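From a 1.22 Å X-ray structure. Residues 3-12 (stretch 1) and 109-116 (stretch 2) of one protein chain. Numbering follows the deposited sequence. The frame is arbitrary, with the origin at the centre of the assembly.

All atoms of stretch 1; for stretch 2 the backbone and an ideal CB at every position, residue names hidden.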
# COMPACT_ATOMS: atom_id res chain seq x y z
N THR A 3 7.99 4.20 -27.07
CA THR A 3 7.18 5.43 -26.98
C THR A 3 7.67 6.30 -25.84
O THR A 3 7.94 5.82 -24.75
CB THR A 3 5.71 5.00 -26.85
OG1 THR A 3 5.28 4.43 -28.10
CG2 THR A 3 4.78 6.11 -26.49
N THR A 4 7.77 7.60 -26.07
CA THR A 4 8.16 8.54 -25.02
C THR A 4 7.16 8.52 -23.86
O THR A 4 5.94 8.64 -24.12
CB THR A 4 8.22 9.96 -25.57
OG1 THR A 4 9.02 9.95 -26.77
CG2 THR A 4 8.76 10.97 -24.51
N PRO A 5 7.60 8.38 -22.60
CA PRO A 5 6.58 8.52 -21.51
C PRO A 5 5.82 9.81 -21.60
O PRO A 5 6.38 10.87 -21.90
CB PRO A 5 7.42 8.51 -20.23
CG PRO A 5 8.64 7.77 -20.63
CD PRO A 5 8.94 8.17 -22.05
N ARG A 6 4.51 9.74 -21.36
CA ARG A 6 3.62 10.91 -21.29
C ARG A 6 3.19 11.05 -19.83
O ARG A 6 2.33 10.31 -19.35
CB ARG A 6 2.49 10.76 -22.24
CG ARG A 6 1.39 11.81 -22.09
CD ARG A 6 1.84 13.24 -22.08
NE ARG A 6 0.65 14.08 -22.25
CZ ARG A 6 0.66 15.39 -22.24
NH1 ARG A 6 1.82 16.05 -22.04
NH2 ARG A 6 -0.51 16.03 -22.36
N ARG A 7 3.93 11.87 -19.11
CA ARG A 7 3.91 11.96 -17.67
C ARG A 7 2.95 13.08 -17.23
O ARG A 7 2.85 14.12 -17.89
CB ARG A 7 5.32 12.23 -17.06
CG ARG A 7 6.29 11.13 -17.25
CD ARG A 7 7.75 11.56 -17.14
NE ARG A 7 8.64 10.46 -16.88
CZ ARG A 7 9.70 10.06 -17.61
NH1 ARG A 7 10.08 10.71 -18.71
NH2 ARG A 7 10.48 9.09 -17.16
N ALA A 8 2.33 12.86 -16.08
CA ALA A 8 1.70 13.92 -15.30
C ALA A 8 2.42 13.88 -13.94
O ALA A 8 2.58 12.82 -13.37
CB ALA A 8 0.14 13.77 -15.14
N LEU A 9 2.74 15.04 -13.41
CA LEU A 9 3.26 15.14 -12.05
C LEU A 9 2.09 15.43 -11.09
O LEU A 9 1.40 16.45 -11.23
CB LEU A 9 4.27 16.30 -11.99
CG LEU A 9 4.88 16.53 -10.62
CD1 LEU A 9 5.81 15.37 -10.25
CD2 LEU A 9 5.60 17.91 -10.58
N ILE A 10 1.88 14.55 -10.11
CA ILE A 10 0.83 14.81 -9.10
C ILE A 10 1.52 15.13 -7.78
O ILE A 10 2.52 14.47 -7.42
CB ILE A 10 -0.09 13.59 -8.99
CG1 ILE A 10 -1.34 13.94 -8.17
CG2 ILE A 10 0.59 12.34 -8.47
CD1 ILE A 10 -2.47 12.92 -8.32
N VAL A 11 1.11 16.22 -7.17
CA VAL A 11 1.69 16.78 -5.98
C VAL A 11 0.69 16.59 -4.88
O VAL A 11 -0.34 17.32 -4.81
CB VAL A 11 1.99 18.28 -6.21
CG1 VAL A 11 2.68 18.86 -5.01
CG2 VAL A 11 2.92 18.41 -7.45
N ILE A 12 0.83 15.58 -4.03
CA ILE A 12 -0.21 15.10 -3.12
C ILE A 12 -0.07 15.73 -1.76
O ILE A 12 0.93 15.56 -1.04
CB ILE A 12 -0.17 13.56 -2.99
CG1 ILE A 12 -0.40 12.92 -4.37
CG2 ILE A 12 -1.25 13.11 -2.02
CD1 ILE A 12 -0.38 11.40 -4.40
N UNK A 109 -2.17 10.53 -20.65
CA UNK A 109 -1.15 10.18 -19.66
C UNK A 109 -0.98 8.68 -19.55
O UNK A 109 -1.97 7.96 -19.34
CB UNK A 109 -1.51 10.76 -18.29
N UNK A 110 0.26 8.19 -19.66
CA UNK A 110 0.55 6.79 -19.49
C UNK A 110 1.40 6.55 -18.24
O UNK A 110 1.58 5.38 -17.83
CB UNK A 110 1.26 6.25 -20.73
N UNK A 111 1.88 7.63 -17.60
CA UNK A 111 2.85 7.56 -16.50
C UNK A 111 2.52 8.63 -15.48
O UNK A 111 2.47 9.80 -15.83
CB UNK A 111 4.28 7.73 -17.01
N UNK A 112 2.26 8.21 -14.22
CA UNK A 112 1.91 9.16 -13.18
C UNK A 112 3.10 9.28 -12.26
O UNK A 112 3.54 8.27 -11.70
CB UNK A 112 0.65 8.73 -12.42
N UNK A 113 3.67 10.48 -12.16
CA UNK A 113 4.85 10.72 -11.31
C UNK A 113 4.35 11.32 -9.98
O UNK A 113 3.74 12.40 -9.92
CB UNK A 113 5.85 11.65 -12.00
N UNK A 114 4.61 10.62 -8.87
CA UNK A 114 4.06 10.93 -7.56
C UNK A 114 5.10 11.64 -6.69
O UNK A 114 6.25 11.18 -6.50
CB UNK A 114 3.57 9.65 -6.87
N UNK A 115 4.66 12.76 -6.12
CA UNK A 115 5.35 13.51 -5.10
C UNK A 115 4.31 13.90 -4.02
O UNK A 115 3.08 13.82 -4.24
CB UNK A 115 6.04 14.74 -5.70
N UNK A 116 4.82 14.34 -2.91
CA UNK A 116 4.01 14.78 -1.81
C UNK A 116 3.89 13.71 -0.73
O UNK A 116 4.70 12.79 -0.65
CB UNK A 116 2.62 15.18 -2.32

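Residues 7-12 and 111-115 run as parallel strands, their axes 4.8 Å apart at closest approach, so paired residues up to Val-11 share a face: that of Arg-7, Leu-9 and Val-11, or that of Ala-8 and Ile-10.

At position 109 the CA-to-CB bond points sideways, and the ideal CB lies 4.7 Å from Ala-8 CB. The small alanine leaves room that a branched or long aliphatic chain could use. The residue is Ile-109, with chi1 and chi2 both m; its CD1 reaches 3.9 Å from Ala-8 CB and 3.6 Å from Arg-6 NE.

Position 110 again points sideways, but the Arg-6 backbone N is a donor within reach of a short acceptor-bearing chain, so aspartate or asparagine would suit. Asp-110 is found. With chi1 p, its OD1 accepts a hydrogen bond from Arg-6 N (2.9 Å), while its OD2 accepts one from a water (2.8 Å) that also donates to Thr-3 O. Asp-110 N donates to Arg-6 O (3.0 Å).

The ideal CB of position 111 stands 4.0 Å from Arg-7 CG and 4.6 Å from Pro-5 CB, a site for a small or beta-branched residue, polar or not. Thr-111 places OG1 4.0 Å from Pro-5 CB and donates from OG1 to OD1 of Asp-110 (2.7 Å), so that OD1 of Asp-110 accepts from both Thr-111 OG1 and Arg-6 N.

Position 112 turns to the face of Ala-8 and Ile-10, where aliphatic chains fit. Leu-112 brings CD1 to 3.8 Å from Ile-10 CG2.

On the other face, the ideal CB of position 113 is 4.1 Å from Leu-9 CD1 and 5.1 Å from Arg-7 CB; valine, threonine or isoleucine would be plausible. Thr-113 touches both neighbours: CG2 packs 3.9 Å from Leu-9 CD1, and OG1, 4.0 Å from Arg-7 CG, lies at the edge of the Arg-7 guanidinium; its OG1 is hydrogen-bonded elsewhere in the structure.

Position 114 has Ile-10 CG2 4.3 Å from its ideal CB and Ile-12 CD1 at 5.0 Å, favouring an apolar residue. Val-114 sets CG2 3.9 Å from Ile-10 CG2 and CG1 4.0 Å from Ile-12 CD1.

At position 115 the ideal CB is 3.9 Å from Ile-10 O, an invitation to a hydroxyl, though valine could also pack near Leu-9. Thr-115, chi1 p, donates from OG1 to Ile-10 O (3.0 Å), which also receives its backbone N (3.0 Å); CG2 meets Leu-9 CD1 at 3.8 Å.

Position 116 admits only glycine: an ideal CB would clash with Ile-12 O at 2.2 Å, and phi/psi of 100/-165 would jam it against the preceding carbonyl. Gly-116 lets its CA approach Ile-12 O at 3.3 Å.

Stretch 2, residues 109-116: IDTLTVTG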
# COMPACT_ATOMS: atom_id res chain seq x y z
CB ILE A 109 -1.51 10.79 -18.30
CG1 ILE A 109 -1.66 12.31 -18.40
CG2 ILE A 109 -0.51 10.32 -17.19
CD1 ILE A 109 -0.46 13.09 -18.94
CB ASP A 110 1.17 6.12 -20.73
CG ASP A 110 2.52 6.62 -21.14
OD1 ASP A 110 3.19 7.36 -20.38
OD2 ASP A 110 2.93 6.25 -22.28
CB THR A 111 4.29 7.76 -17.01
OG1 THR A 111 4.55 6.83 -18.05
CG2 THR A 111 5.34 7.55 -15.93
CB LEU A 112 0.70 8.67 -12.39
CG LEU A 112 0.18 9.57 -11.30
CD1 LEU A 112 -0.43 10.90 -11.85
CD2 LEU A 112 -0.84 8.81 -10.43
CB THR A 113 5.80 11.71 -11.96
OG1 THR A 113 6.13 11.25 -13.29
CG2 THR A 113 7.14 11.83 -11.16
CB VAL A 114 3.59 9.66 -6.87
CG1 VAL A 114 3.14 9.91 -5.42
CG2 VAL A 114 2.45 9.06 -7.69
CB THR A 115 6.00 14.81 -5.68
OG1 THR A 115 4.96 15.69 -6.14
CG2 THR A 115 7.02 14.47 -6.76
O HOH W 1 5.48 5.36 -22.81
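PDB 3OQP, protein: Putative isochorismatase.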